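Local coordinates for hypothetical protein Atu0741 (Agrobacterium tumefaciens str. C58, PDB 1ZHV) that is of unknown function but carries two ACT-type domains, a fold that in many relatives senses small regulatory ligands such as amino acids, at residues A[7-10]-A[11-15]; A[27-31]-A[32-36]; A[45-49]-A[50-54]; A[77-80]-A[81-85]. One frame throughout, in Å; residues are numbered along the deposited sequence.

Contact 1 (A[7-10]-A[11-15]); sequences KILN and GSYGI
Across the turn between strands 5-8 and 13-18, methyl CD2 of Leu9 comes to 4.0 Å from Tyr13 OH, the two side chains crossing at about a right angle. Tyr13 swings its ring back over the turn because CG stands anti to the carbonyl carbon (chi1 -73°), which leaves CE1 3.7 Å from Asn10 O. The hydroxyl does not bond that carbonyl directly. A water links them, donating to Asn10 O at 2.5 Å and lying 2.6 Å from Tyr13 OH, while the backbone N of Phe33 also hydrogen-bonds the phenol oxygen. Two partners therefore fix the phenol end.

Both strands pair antiparallel with strand 57-67: Leu9 is bonded to Cys64 and Tyr13 to Trp62, so the chain spends two more residues here than its partner and arches away before pairing with the same strand again. A second water spans the arch, giving its protons to Leu9 O at 2.7 Å and to Gly11 O at 2.9 Å. Gly11 has a positive phi of 97°, at which a side chain would be jammed against the carbonyl oxygen of Asn10. Asn10 holds its amide anti to the backbone N (chi1 -178°), with CG 3.0 Å from Gly11 N, and turns it outward against His129 and His131 of the C-terminal histidine tag.

Contact 2 (A[27-31]-A[32-36]); sequences WADGG and GFVSI
Val34 points its forked side chain into the inside of the turn, toward the backbone of Ala28, Asp29 and Gly30. Its two methyls straddle one carbonyl oxygen in van der Waals contact: CG1 lies 3.5 Å from Ala28 O and CG2 lies 3.8 Å from that same atom. Arg51 of a later loop, which Val34 also touches, hydrogen-bonds Ala28 O through NH2 and Gly31 O through NH1. CG1 stands anti to the backbone N (chi1 179°), which leaves CG2 beside that N and facing the glycines, 4.0 Å from Gly30 O. Asp29 sits at the rim with its carboxylate only loosely near this methyl.

Two residues further on, Ile36 points the same way, and its terminal CD1 meets Ala28 CB at 4.0 Å. This is a purely apolar touch and adds a second layer beside the valine. Ser35 and Phe33, alternating with them, face away. The two arms run nearly antiparallel, 157° apart, yet no direct hydrogen bond joins them; a water does so instead, donating to Gly31 O at 2.8 Å and to Phe33 O at 2.7 Å. Gly32 takes part in the reversal with a positive phi of 83°, where a side chain would collide with Gly31 O.

This glycine-rich loop leads into strand 35-38 at an edge of the N-terminal ACT-type unit, where Ser35 pairs with Val46 of the antiparallel strand 43-48. Ala28 rests on Ile45 of that strand, and on the other face Phe33 stacks with His103 of strand 102-107 and touches Val96 of strand 94-97.

Contact 3 (A[45-49]-A[50-54]); sequences IVCLI and DRIPQ
Arg51 NH2, 3.7 Å from Cys47 CB, is gripped by two acceptors: the carbonyl oxygen of Ala28 and a water at 3.0 Å. The same water accepts Leu48 N, also at 3.0 Å, and so ties the guanidinium to the end of the strand. Bends at chi2 and chi3 (-149° and -65°) fold the arginine chain back alongside the end of strand 43-48, where NH1 passes 4.0 Å from Leu48 CD1. NE and NH1 are bonded in turn by Trp27 O and Gly31 O. With every guanidinium nitrogen engaged by carbonyl oxygens, the group is probably held firmly and stays charged.

Two successive 3-10 turns bring the arginine into place: Arg51 N donates to Leu48 O at 3.0 Å and Ile52 N to Ile49 O at 2.9 Å, each donor lying well above the carbonyl plane. The second turn brings Ile52 back beside Cys47, where CG1 packs against SG at 3.7 Å, the sulfur set between the backbone N and the carbonyl carbon.

Strand 43-48 lies between strands 13-18 and 35-38, antiparallel to both. Leu48 touches Tyr13 of the former, while Ile49 reaches Pro60 and Ile52 reaches Val58 of strand 57-67, to which the chain proceeds from here.

Contact 4 (A[77-80]-A[81-85]); sequences GIVL and SVISP
Ser81 grips the first turn of helix 78-87 twice, through backbone and side chain. Its N donates to Gly77 O at 2.8 Å, while OG, set between N and the carbonyl carbon by a chi1 of 77°, turns back to donate to Ile78 O, also at 2.8 Å. Val82 N shares itself weakly between Ile78 O at 3.5 Å and Val79 O at 3.0 Å, and its side chain leans inward on Phe67 and Leu104 of the sheet and Leu118 of helix 111-120. These are the two helices of the ACT domain, whose elements from strand 57-67 to strand 124-126 follow the beta-alpha-beta-beta-alpha-beta order.

Ile83 N makes the straightest bond of the set, to Val79 O at 2.9 Å with an angle of 173° at the hydrogen. The Ile83 side chain crowds the same acceptor, CG1 lying 3.4 Å from Val79 O, and CG2 meets Val79 CG1 at 4.1 Å in an apolar pair one turn apart. Ser84 N closes the next turn on Leu80 O at 2.9 Å.

Pro85 brings no N-H, and the helix kinks where that bond is missing. His123 NE2 bonds Ser81 O, the carbonyl that the proline cannot serve, and the Ser81 hydroxyl gives Ile78 O a second donor where the backbone bond is weak; both probably help to steady the helix.

In the fold
The contacts come in series along the chain and fall into two groups. Contacts 1, 2 and 3 lie close together, with centres 8 to 11 Å apart, and meet directly: strand 43-48 pairs with 13-18 and 35-38, and one water is shared by contacts 2 and 3. Contact 4, on helix 78-87 of the ACT domain, stands apart, its centre about 20 Å from contact 1 and 25 to 27 Å from the others, across the chain's centre from contacts 2 and 3. Strand 57-67 pairs with 5-8, 13-18 and 102-107, so one mixed sheet runs through both ACT-type units and joins them in a single body.

Contact 1 (A[7-10]-A[11-15])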
ATOM      1  N   LYS A   7       2.027  -8.986  -4.878  1.00  9.34           N
ATOM      2  CA  LYS A   7       1.460  -8.664  -6.178  1.00  8.01           C
ATOM      3  C   LYS A   7       1.251  -7.164  -6.304  1.00  9.07           C
ATOM      4  O   LYS A   7       0.526  -6.557  -5.517  1.00  7.55           O
ATOM      5  CB  LYS A   7       0.126  -9.392  -6.339  1.00 10.98           C
ATOM      6  CG  LYS A   7      -0.586  -9.139  -7.648  1.00 14.23           C
ATOM      7  CD  LYS A   7      -1.928  -9.850  -7.676  1.00 18.22           C
ATOM      8  CE  LYS A   7      -2.627  -9.642  -9.010  1.00 21.96           C
ATOM      9  NZ  LYS A   7      -3.953 -10.320  -9.053  1.00 23.57           N
ATOM     10  N   ILE A   8       1.881  -6.562  -7.304  1.00  7.90           N
ATOM     11  CA  ILE A   8       1.737  -5.131  -7.485  1.00  9.25           C
ATOM     12  C   ILE A   8       0.352  -4.810  -8.037  1.00 10.75           C
ATOM     13  O   ILE A   8      -0.246  -5.616  -8.755  1.00 11.16           O
ATOM     14  CB  ILE A   8       2.831  -4.590  -8.447  1.00  8.85           C
ATOM     15  CG1 ILE A   8       2.959  -3.074  -8.299  1.00 12.54           C
ATOM     16  CG2 ILE A   8       2.478  -4.934  -9.893  1.00 11.06           C
ATOM     17  CD1 ILE A   8       4.144  -2.488  -9.038  1.00 16.79           C
ATOM     18  N   LEU A   9      -0.174  -3.651  -7.653  1.00 10.01           N
ATOM     19  CA  LEU A   9      -1.461  -3.192  -8.159  1.00 11.82           C
ATOM     20  C   LEU A   9      -1.178  -2.082  -9.160  1.00 11.57           C
ATOM     21  O   LEU A   9      -0.177  -1.368  -9.049  1.00 13.14           O
ATOM     22  CB  LEU A   9      -2.355  -2.636  -7.037  1.00 13.74           C
ATOM     23  CG  LEU A   9      -3.065  -3.594  -6.080  1.00 16.01           C
ATOM     24  CD1 LEU A   9      -2.044  -4.341  -5.232  1.00 21.51           C
ATOM     25  CD2 LEU A   9      -4.007  -2.795  -5.186  1.00 17.26           C
ATOM     26  N   ASN A  10      -2.068  -1.951 -10.136  1.00 14.61           N
ATOM     27  CA  ASN A  10      -1.950  -0.917 -11.148  1.00 17.36           C
ATOM     28  C   ASN A  10      -2.404   0.409 -10.546  1.00 16.28           C
ATOM     29  O   ASN A  10      -3.165   0.420  -9.575  1.00 17.41           O
ATOM     30  CB  ASN A  10      -2.837  -1.245 -12.357  1.00 22.22           C
ATOM     31  CG  ASN A  10      -2.713  -0.214 -13.454  1.00 23.95           C
ATOM     32  OD1 ASN A  10      -1.616   0.043 -13.944  1.00 27.64           O
ATOM     33  ND2 ASN A  10      -3.829   0.393 -13.837  1.00 29.43           N
ATOM     34  N   GLY A  11      -1.920   1.519 -11.101  1.00 16.71           N
ATOM     35  CA  GLY A  11      -2.345   2.824 -10.625  1.00 16.23           C
ATOM     36  C   GLY A  11      -1.466   3.539  -9.619  1.00 16.67           C
ATOM     37  O   GLY A  11      -0.658   2.936  -8.908  1.00 15.88           O
ATOM     38  N   SER A  12      -1.641   4.853  -9.565  1.00 15.00           N
ATOM     39  CA  SER A  12      -0.901   5.703  -8.655  1.00 15.27           C
ATOM     40  C   SER A  12      -1.820   6.032  -7.485  1.00 13.06           C
ATOM     41  O   SER A  12      -2.963   6.451  -7.681  1.00 14.70           O
ATOM     42  CB  SER A  12      -0.462   6.978  -9.380  1.00 14.62           C
ATOM     43  OG  SER A  12       0.227   7.841  -8.502  1.00 24.74           O
ATOM     44  N   TYR A  13      -1.319   5.823  -6.273  1.00 10.78           N
ATOM     45  CA  TYR A  13      -2.096   6.089  -5.072  1.00  9.87           C
ATOM     46  C   TYR A  13      -1.643   7.309  -4.282  1.00  9.59           C
ATOM     47  O   TYR A  13      -0.520   7.794  -4.429  1.00 10.58           O
ATOM     48  CB  TYR A  13      -2.082   4.865  -4.150  1.00  9.33           C
ATOM     49  CG  TYR A  13      -2.935   3.737  -4.660  1.00  7.62           C
ATOM     50  CD1 TYR A  13      -2.462   2.864  -5.640  1.00  9.21           C
ATOM     51  CD2 TYR A  13      -4.250   3.590  -4.227  1.00 10.36           C
ATOM     52  CE1 TYR A  13      -3.286   1.880  -6.180  1.00 10.10           C
ATOM     53  CE2 TYR A  13      -5.077   2.612  -4.761  1.00  9.53           C
ATOM     54  CZ  TYR A  13      -4.591   1.764  -5.738  1.00 11.82           C
ATOM     55  OH  TYR A  13      -5.425   0.825  -6.288  1.00 12.07           O
ATOM     56  N   GLY A  14      -2.543   7.807  -3.442  1.00 10.08           N
ATOM     57  CA  GLY A  14      -2.226   8.953  -2.614  1.00 10.16           C
ATOM     58  C   GLY A  14      -2.869   8.772  -1.256  1.00  8.40           C
ATOM     59  O   GLY A  14      -3.831   8.014  -1.126  1.00  8.25           O
ATOM     60  N   ILE A  15      -2.329   9.451  -0.247  1.00  8.95           N
ATOM     61  CA  ILE A  15      -2.861   9.385   1.111  1.00  9.58           C
ATOM     62  C   ILE A  15      -3.453  10.754   1.427  1.00  9.19           C
ATOM     63  O   ILE A  15      -2.715  11.725   1.622  1.00  9.98           O
ATOM     64  CB  ILE A  15      -1.759   9.113   2.149  1.00 10.40           C
ATOM     65  CG1 ILE A  15      -0.809   8.019   1.652  1.00 15.37           C
ATOM     66  CG2 ILE A  15      -2.395   8.726   3.472  1.00 13.47           C
ATOM     67  CD1 ILE A  15      -1.450   6.695   1.418  1.00 18.63           C
TER
HETATM   68  O   HOH W   1      -0.010   0.681  -7.285  1.00 13.77           O
HETATM   69  O   HOH W   2      -5.416  -0.282  -8.615  1.00 17.23           O

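Contact 2 (A[27-31]-A[32-36])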
ATOM      1  N   TRP A  27     -15.951  10.644  -3.218  1.00 12.38           N
ATOM      2  CA  TRP A  27     -14.846  10.217  -4.067  1.00 12.42           C
ATOM      3  C   TRP A  27     -13.944   9.157  -3.445  1.00 12.12           C
ATOM      4  O   TRP A  27     -13.076   8.612  -4.123  1.00 13.16           O
ATOM      5  CB  TRP A  27     -13.983  11.423  -4.464  1.00 11.25           C
ATOM      6  CG  TRP A  27     -13.464  12.237  -3.311  1.00 11.40           C
ATOM      7  CD1 TRP A  27     -13.969  13.416  -2.851  1.00 10.89           C
ATOM      8  CD2 TRP A  27     -12.333  11.935  -2.483  1.00 11.06           C
ATOM      9  NE1 TRP A  27     -13.225  13.874  -1.790  1.00 11.48           N
ATOM     10  CE2 TRP A  27     -12.213  12.984  -1.542  1.00 11.13           C
ATOM     11  CE3 TRP A  27     -11.407  10.880  -2.443  1.00 10.80           C
ATOM     12  CZ2 TRP A  27     -11.204  13.012  -0.571  1.00 11.60           C
ATOM     13  CZ3 TRP A  27     -10.407  10.906  -1.477  1.00 12.06           C
ATOM     14  CH2 TRP A  27     -10.313  11.968  -0.554  1.00 12.08           C
ATOM     15  N   ALA A  28     -14.150   8.859  -2.167  1.00 13.30           N
ATOM     16  CA  ALA A  28     -13.305   7.893  -1.471  1.00 15.55           C
ATOM     17  C   ALA A  28     -13.425   6.463  -1.971  1.00 17.42           C
ATOM     18  O   ALA A  28     -12.435   5.857  -2.391  1.00 16.18           O
ATOM     19  CB  ALA A  28     -13.585   7.939   0.025  1.00 14.01           C
ATOM     20  N   ASP A  29     -14.633   5.918  -1.920  1.00 20.24           N
ATOM     21  CA  ASP A  29     -14.843   4.552  -2.359  1.00 26.53           C
ATOM     22  C   ASP A  29     -15.022   4.503  -3.872  1.00 27.78           C
ATOM     23  O   ASP A  29     -15.799   5.266  -4.451  1.00 30.68           O
ATOM     24  CB  ASP A  29     -16.061   3.958  -1.647  1.00 29.85           C
ATOM     25  CG  ASP A  29     -16.056   2.446  -1.656  1.00 33.48           C
ATOM     26  OD1 ASP A  29     -15.436   1.865  -2.571  1.00 36.45           O
ATOM     27  OD2 ASP A  29     -16.678   1.839  -0.761  1.00 36.39           O
ATOM     28  N   GLY A  30     -14.294   3.594  -4.506  1.00 28.87           N
ATOM     29  CA  GLY A  30     -14.376   3.444  -5.945  1.00 24.89           C
ATOM     30  C   GLY A  30     -13.588   2.208  -6.304  1.00 23.23           C
ATOM     31  O   GLY A  30     -13.477   1.282  -5.497  1.00 23.85           O
ATOM     32  N   GLY A  31     -13.035   2.183  -7.508  1.00 19.96           N
ATOM     33  CA  GLY A  31     -12.257   1.033  -7.919  1.00 17.67           C
ATOM     34  C   GLY A  31     -10.865   1.062  -7.321  1.00 16.00           C
ATOM     35  O   GLY A  31     -10.404   2.104  -6.847  1.00 16.63           O
ATOM     36  N   GLY A  32     -10.193  -0.084  -7.344  1.00 14.70           N
ATOM     37  CA  GLY A  32      -8.849  -0.170  -6.807  1.00 12.96           C
ATOM     38  C   GLY A  32      -8.814  -0.372  -5.305  1.00 11.47           C
ATOM     39  O   GLY A  32      -9.814  -0.748  -4.692  1.00 14.71           O
ATOM     40  N   PHE A  33      -7.652  -0.121  -4.715  1.00 10.21           N
ATOM     41  CA  PHE A  33      -7.463  -0.266  -3.278  1.00  9.13           C
ATOM     42  C   PHE A  33      -7.983   0.980  -2.575  1.00  8.49           C
ATOM     43  O   PHE A  33      -7.664   2.099  -2.970  1.00  8.94           O
ATOM     44  CB  PHE A  33      -5.978  -0.452  -2.961  1.00 10.21           C
ATOM     45  CG  PHE A  33      -5.676  -0.570  -1.493  1.00 10.29           C
ATOM     46  CD1 PHE A  33      -5.880  -1.768  -0.815  1.00 10.92           C
ATOM     47  CD2 PHE A  33      -5.185   0.521  -0.787  1.00  9.87           C
ATOM     48  CE1 PHE A  33      -5.598  -1.875   0.540  1.00  9.60           C
ATOM     49  CE2 PHE A  33      -4.900   0.423   0.578  1.00  9.99           C
ATOM     50  CZ  PHE A  33      -5.107  -0.774   1.239  1.00 10.27           C
ATOM     51  N   VAL A  34      -8.789   0.778  -1.537  1.00  6.60           N
ATOM     52  CA  VAL A  34      -9.356   1.881  -0.768  1.00  7.91           C
ATOM     53  C   VAL A  34      -9.232   1.613   0.727  1.00  8.36           C
ATOM     54  O   VAL A  34      -9.626   0.552   1.204  1.00 10.40           O
ATOM     55  CB  VAL A  34     -10.853   2.072  -1.089  1.00  8.04           C
ATOM     56  CG1 VAL A  34     -11.433   3.212  -0.257  1.00 11.61           C
ATOM     57  CG2 VAL A  34     -11.031   2.337  -2.571  1.00  8.19           C
ATOM     58  N   SER A  35      -8.676   2.568   1.465  1.00  7.27           N
ATOM     59  CA  SER A  35      -8.562   2.416   2.908  1.00  5.98           C
ATOM     60  C   SER A  35      -8.968   3.726   3.556  1.00  8.17           C
ATOM     61  O   SER A  35      -8.277   4.734   3.425  1.00  7.54           O
ATOM     62  CB  SER A  35      -7.135   2.048   3.323  1.00  6.78           C
ATOM     63  OG  SER A  35      -7.102   1.724   4.704  1.00  7.53           O
ATOM     64  N   ILE A  36     -10.107   3.696   4.239  1.00  6.83           N
ATOM     65  CA  ILE A  36     -10.670   4.854   4.927  1.00  6.44           C
ATOM     66  C   ILE A  36     -10.542   4.615   6.430  1.00  6.22           C
ATOM     67  O   ILE A  36     -11.207   3.728   6.984  1.00  6.01           O
ATOM     68  CB  ILE A  36     -12.156   5.013   4.563  1.00  7.64           C
ATOM     69  CG1 ILE A  36     -12.305   5.157   3.045  1.00  8.18           C
ATOM     70  CG2 ILE A  36     -12.753   6.211   5.302  1.00  8.75           C
ATOM     71  CD1 ILE A  36     -13.695   4.805   2.524  1.00  7.66           C
TER
HETATM   72  O   HOH W   3      -8.773   3.429  -5.064  1.00  8.91           O

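Contact 3 (A[45-49]-A[50-54])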
ATOM      1  N   ILE A  45      -7.539   8.812   4.071  1.00  7.16           N
ATOM      2  CA  ILE A  45      -8.054   8.050   2.939  1.00  7.57           C
ATOM      3  C   ILE A  45      -6.992   7.703   1.906  1.00  6.98           C
ATOM      4  O   ILE A  45      -6.348   8.584   1.339  1.00  6.98           O
ATOM      5  CB  ILE A  45      -9.193   8.817   2.222  1.00  7.69           C
ATOM      6  CG1 ILE A  45     -10.360   9.027   3.193  1.00 10.37           C
ATOM      7  CG2 ILE A  45      -9.633   8.058   0.966  1.00  9.83           C
ATOM      8  CD1 ILE A  45     -11.488   9.875   2.640  1.00 14.03           C
ATOM      9  N   VAL A  46      -6.802   6.409   1.670  1.00  6.69           N
ATOM     10  CA  VAL A  46      -5.867   5.960   0.651  1.00  7.66           C
ATOM     11  C   VAL A  46      -6.718   5.491  -0.519  1.00  8.22           C
ATOM     12  O   VAL A  46      -7.625   4.683  -0.341  1.00  7.75           O
ATOM     13  CB  VAL A  46      -5.017   4.767   1.124  1.00  8.18           C
ATOM     14  CG1 VAL A  46      -4.096   4.303  -0.004  1.00  6.55           C
ATOM     15  CG2 VAL A  46      -4.213   5.160   2.349  1.00  9.02           C
ATOM     16  N   CYS A  47      -6.444   6.015  -1.708  1.00  6.28           N
ATOM     17  CA  CYS A  47      -7.176   5.612  -2.902  1.00  8.34           C
ATOM     18  C   CYS A  47      -6.438   6.128  -4.123  1.00  9.48           C
ATOM     19  O   CYS A  47      -5.434   6.829  -3.998  1.00  8.26           O
ATOM     20  CB  CYS A  47      -8.611   6.158  -2.879  1.00  9.81           C
ATOM     21  SG  CYS A  47      -8.799   7.948  -3.020  1.00  9.89           S
ATOM     22  N   LEU A  48      -6.922   5.765  -5.303  1.00 10.37           N
ATOM     23  CA  LEU A  48      -6.288   6.214  -6.534  1.00 10.97           C
ATOM     24  C   LEU A  48      -6.252   7.738  -6.549  1.00 11.98           C
ATOM     25  O   LEU A  48      -7.262   8.397  -6.302  1.00 10.25           O
ATOM     26  CB  LEU A  48      -7.050   5.666  -7.744  1.00 10.76           C
ATOM     27  CG  LEU A  48      -6.879   4.157  -7.950  1.00 12.44           C
ATOM     28  CD1 LEU A  48      -7.824   3.656  -9.029  1.00 13.06           C
ATOM     29  CD2 LEU A  48      -5.435   3.867  -8.331  1.00 13.34           C
ATOM     30  N   ILE A  49      -5.070   8.286  -6.820  1.00 12.82           N
ATOM     31  CA  ILE A  49      -4.856   9.729  -6.862  1.00 15.26           C
ATOM     32  C   ILE A  49      -5.859  10.455  -7.749  1.00 16.07           C
ATOM     33  O   ILE A  49      -6.254  11.584  -7.456  1.00 16.20           O
ATOM     34  CB  ILE A  49      -3.441  10.062  -7.370  1.00 17.23           C
ATOM     35  CG1 ILE A  49      -2.396   9.438  -6.445  1.00 15.86           C
ATOM     36  CG2 ILE A  49      -3.253  11.566  -7.438  1.00 18.86           C
ATOM     37  CD1 ILE A  49      -0.951   9.772  -6.826  1.00 18.48           C
ATOM     38  N   ASP A  50      -6.261   9.801  -8.831  1.00 17.24           N
ATOM     39  CA  ASP A  50      -7.212  10.380  -9.774  1.00 18.60           C
ATOM     40  C   ASP A  50      -8.494  10.869  -9.110  1.00 17.83           C
ATOM     41  O   ASP A  50      -9.110  11.830  -9.575  1.00 17.75           O
ATOM     42  CB  ASP A  50      -7.572   9.360 -10.855  1.00 21.82           C
ATOM     43  CG  ASP A  50      -6.364   8.884 -11.631  1.00 26.17           C
ATOM     44  OD1 ASP A  50      -5.577   9.739 -12.090  1.00 29.36           O
ATOM     45  OD2 ASP A  50      -6.209   7.653 -11.796  1.00 29.68           O
ATOM     46  N   ARG A  51      -8.894  10.209  -8.029  1.00 14.75           N
ATOM     47  CA  ARG A  51     -10.120  10.577  -7.323  1.00 14.35           C
ATOM     48  C   ARG A  51      -9.938  11.611  -6.218  1.00 13.71           C
ATOM     49  O   ARG A  51     -10.921  12.107  -5.672  1.00 13.34           O
ATOM     50  CB  ARG A  51     -10.783   9.333  -6.721  1.00 12.68           C
ATOM     51  CG  ARG A  51     -11.222   8.294  -7.735  1.00 14.54           C
ATOM     52  CD  ARG A  51     -12.443   7.535  -7.246  1.00 14.23           C
ATOM     53  NE  ARG A  51     -12.198   6.721  -6.056  1.00 15.04           N
ATOM     54  CZ  ARG A  51     -11.521   5.574  -6.050  1.00 16.43           C
ATOM     55  NH1 ARG A  51     -11.007   5.094  -7.175  1.00 15.01           N
ATOM     56  NH2 ARG A  51     -11.379   4.893  -4.921  1.00 15.23           N
ATOM     57  N   ILE A  52      -8.696  11.931  -5.872  1.00 14.07           N
ATOM     58  CA  ILE A  52      -8.453  12.897  -4.807  1.00 15.09           C
ATOM     59  C   ILE A  52      -8.510  14.324  -5.347  1.00 15.50           C
ATOM     60  O   ILE A  52      -7.730  14.694  -6.225  1.00 15.32           O
ATOM     61  CB  ILE A  52      -7.091  12.642  -4.136  1.00 15.35           C
ATOM     62  CG1 ILE A  52      -7.038  11.197  -3.625  1.00 17.01           C
ATOM     63  CG2 ILE A  52      -6.890  13.611  -2.977  1.00 20.61           C
ATOM     64  CD1 ILE A  52      -5.678  10.758  -3.120  1.00 21.42           C
ATOM     65  N   PRO A  53      -9.455  15.136  -4.836  1.00 16.63           N
ATOM     66  CA  PRO A  53      -9.658  16.534  -5.235  1.00 18.39           C
ATOM     67  C   PRO A  53      -8.483  17.451  -4.895  1.00 18.20           C
ATOM     68  O   PRO A  53      -7.662  17.137  -4.032  1.00 19.18           O
ATOM     69  CB  PRO A  53     -10.926  16.931  -4.476  1.00 18.47           C
ATOM     70  CG  PRO A  53     -11.654  15.637  -4.324  1.00 19.83           C
ATOM     71  CD  PRO A  53     -10.539  14.699  -3.940  1.00 18.26           C
ATOM     72  N   GLN A  54      -8.429  18.600  -5.565  1.00 20.07           N
ATOM     73  CA  GLN A  54      -7.356  19.576  -5.367  1.00 21.32           C
ATOM     74  C   GLN A  54      -7.501  20.419  -4.098  1.00 21.35           C
ATOM     75  O   GLN A  54      -6.584  21.157  -3.735  1.00 21.94           O
ATOM     76  CB  GLN A  54      -7.274  20.513  -6.574  1.00 24.35           C
ATOM     77  CG  GLN A  54      -6.943  19.818  -7.885  1.00 27.93           C
ATOM     78  CD  GLN A  54      -5.605  19.088  -7.837  1.00 30.12           C
ATOM     79  OE1 GLN A  54      -4.882  19.156  -6.843  1.00 31.98           O
ATOM     80  NE2 GLN A  54      -5.273  18.387  -8.913  1.00 30.50           N
TER
HETATM   81  O   HOH W   3      -8.773   3.429  -5.064  1.00  8.91           O

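Contact 4 (A[77-80]-A[81-85])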
ATOM      1  N   GLY A  77       6.603 -13.666  11.616  1.00 27.98           N
ATOM      2  CA  GLY A  77       6.232 -12.310  11.258  1.00 20.16           C
ATOM      3  C   GLY A  77       6.161 -12.059   9.764  1.00 15.83           C
ATOM      4  O   GLY A  77       7.157 -11.685   9.150  1.00 13.37           O
ATOM      5  N   ILE A  78       4.985 -12.266   9.178  1.00 13.59           N
ATOM      6  CA  ILE A  78       4.788 -12.044   7.748  1.00 11.45           C
ATOM      7  C   ILE A  78       5.049 -10.583   7.381  1.00  9.12           C
ATOM      8  O   ILE A  78       5.805 -10.296   6.450  1.00  8.91           O
ATOM      9  CB  ILE A  78       3.352 -12.446   7.324  1.00 11.99           C
ATOM     10  CG1 ILE A  78       3.234 -13.974   7.306  1.00 14.44           C
ATOM     11  CG2 ILE A  78       3.019 -11.877   5.954  1.00 12.58           C
ATOM     12  CD1 ILE A  78       1.839 -14.483   6.980  1.00 12.70           C
ATOM     13  N   VAL A  79       4.431  -9.655   8.104  1.00  8.24           N
ATOM     14  CA  VAL A  79       4.645  -8.242   7.817  1.00  8.54           C
ATOM     15  C   VAL A  79       6.097  -7.874   8.108  1.00  8.22           C
ATOM     16  O   VAL A  79       6.746  -7.194   7.315  1.00  6.49           O
ATOM     17  CB  VAL A  79       3.692  -7.354   8.654  1.00  9.04           C
ATOM     18  CG1 VAL A  79       4.062  -5.884   8.498  1.00  8.60           C
ATOM     19  CG2 VAL A  79       2.256  -7.563   8.189  1.00  9.87           C
ATOM     20  N   LEU A  80       6.611  -8.332   9.245  1.00  8.65           N
ATOM     21  CA  LEU A  80       7.990  -8.046   9.615  1.00  9.32           C
ATOM     22  C   LEU A  80       8.974  -8.468   8.523  1.00  7.79           C
ATOM     23  O   LEU A  80       9.874  -7.707   8.163  1.00  7.88           O
ATOM     24  CB  LEU A  80       8.344  -8.765  10.924  1.00 10.92           C
ATOM     25  CG  LEU A  80       9.805  -8.690  11.384  1.00 11.56           C
ATOM     26  CD1 LEU A  80      10.166  -7.263  11.759  1.00 12.48           C
ATOM     27  CD2 LEU A  80      10.002  -9.616  12.579  1.00 12.69           C
ATOM     28  N   SER A  81       8.788  -9.674   7.994  1.00  9.17           N
ATOM     29  CA  SER A  81       9.685 -10.207   6.971  1.00  9.31           C
ATOM     30  C   SER A  81       9.744  -9.326   5.731  1.00  9.20           C
ATOM     31  O   SER A  81      10.763  -9.280   5.038  1.00 10.79           O
ATOM     32  CB  SER A  81       9.256 -11.626   6.564  1.00 10.98           C
ATOM     33  OG  SER A  81       8.130 -11.610   5.702  1.00 12.54           O
ATOM     34  N   VAL A  82       8.656  -8.615   5.462  1.00  8.77           N
ATOM     35  CA  VAL A  82       8.595  -7.751   4.296  1.00  8.47           C
ATOM     36  C   VAL A  82       9.101  -6.335   4.569  1.00  8.23           C
ATOM     37  O   VAL A  82       9.903  -5.805   3.808  1.00 10.12           O
ATOM     38  CB  VAL A  82       7.149  -7.696   3.730  1.00  6.27           C
ATOM     39  CG1 VAL A  82       7.037  -6.625   2.659  1.00  9.42           C
ATOM     40  CG2 VAL A  82       6.787  -9.046   3.135  1.00  9.96           C
ATOM     41  N   ILE A  83       8.664  -5.727   5.666  1.00  7.29           N
ATOM     42  CA  ILE A  83       9.103  -4.364   5.941  1.00  9.59           C
ATOM     43  C   ILE A  83      10.518  -4.222   6.492  1.00  8.14           C
ATOM     44  O   ILE A  83      11.130  -3.165   6.347  1.00 10.83           O
ATOM     45  CB  ILE A  83       8.117  -3.622   6.876  1.00  9.77           C
ATOM     46  CG1 ILE A  83       8.126  -4.241   8.271  1.00 10.04           C
ATOM     47  CG2 ILE A  83       6.714  -3.653   6.269  1.00 10.94           C
ATOM     48  CD1 ILE A  83       7.448  -3.370   9.317  1.00 13.02           C
ATOM     49  N   SER A  84      11.059  -5.273   7.102  1.00  9.39           N
ATOM     50  CA  SER A  84      12.412  -5.176   7.653  1.00 10.32           C
ATOM     51  C   SER A  84      13.449  -4.766   6.602  1.00 10.28           C
ATOM     52  O   SER A  84      14.216  -3.824   6.814  1.00  9.49           O
ATOM     53  CB  SER A  84      12.828  -6.500   8.296  1.00 14.52           C
ATOM     54  OG  SER A  84      14.110  -6.376   8.898  1.00 21.32           O
ATOM     55  N   PRO A  85      13.495  -5.467   5.456  1.00 10.14           N
ATOM     56  CA  PRO A  85      14.486  -5.079   4.442  1.00 10.30           C
ATOM     57  C   PRO A  85      14.263  -3.693   3.845  1.00 10.79           C
ATOM     58  O   PRO A  85      15.194  -3.066   3.342  1.00 12.08           O
ATOM     59  CB  PRO A  85      14.385  -6.196   3.401  1.00 12.13           C
ATOM     60  CG  PRO A  85      13.000  -6.742   3.591  1.00 11.20           C
ATOM     61  CD  PRO A  85      12.811  -6.716   5.081  1.00 10.24           C
TER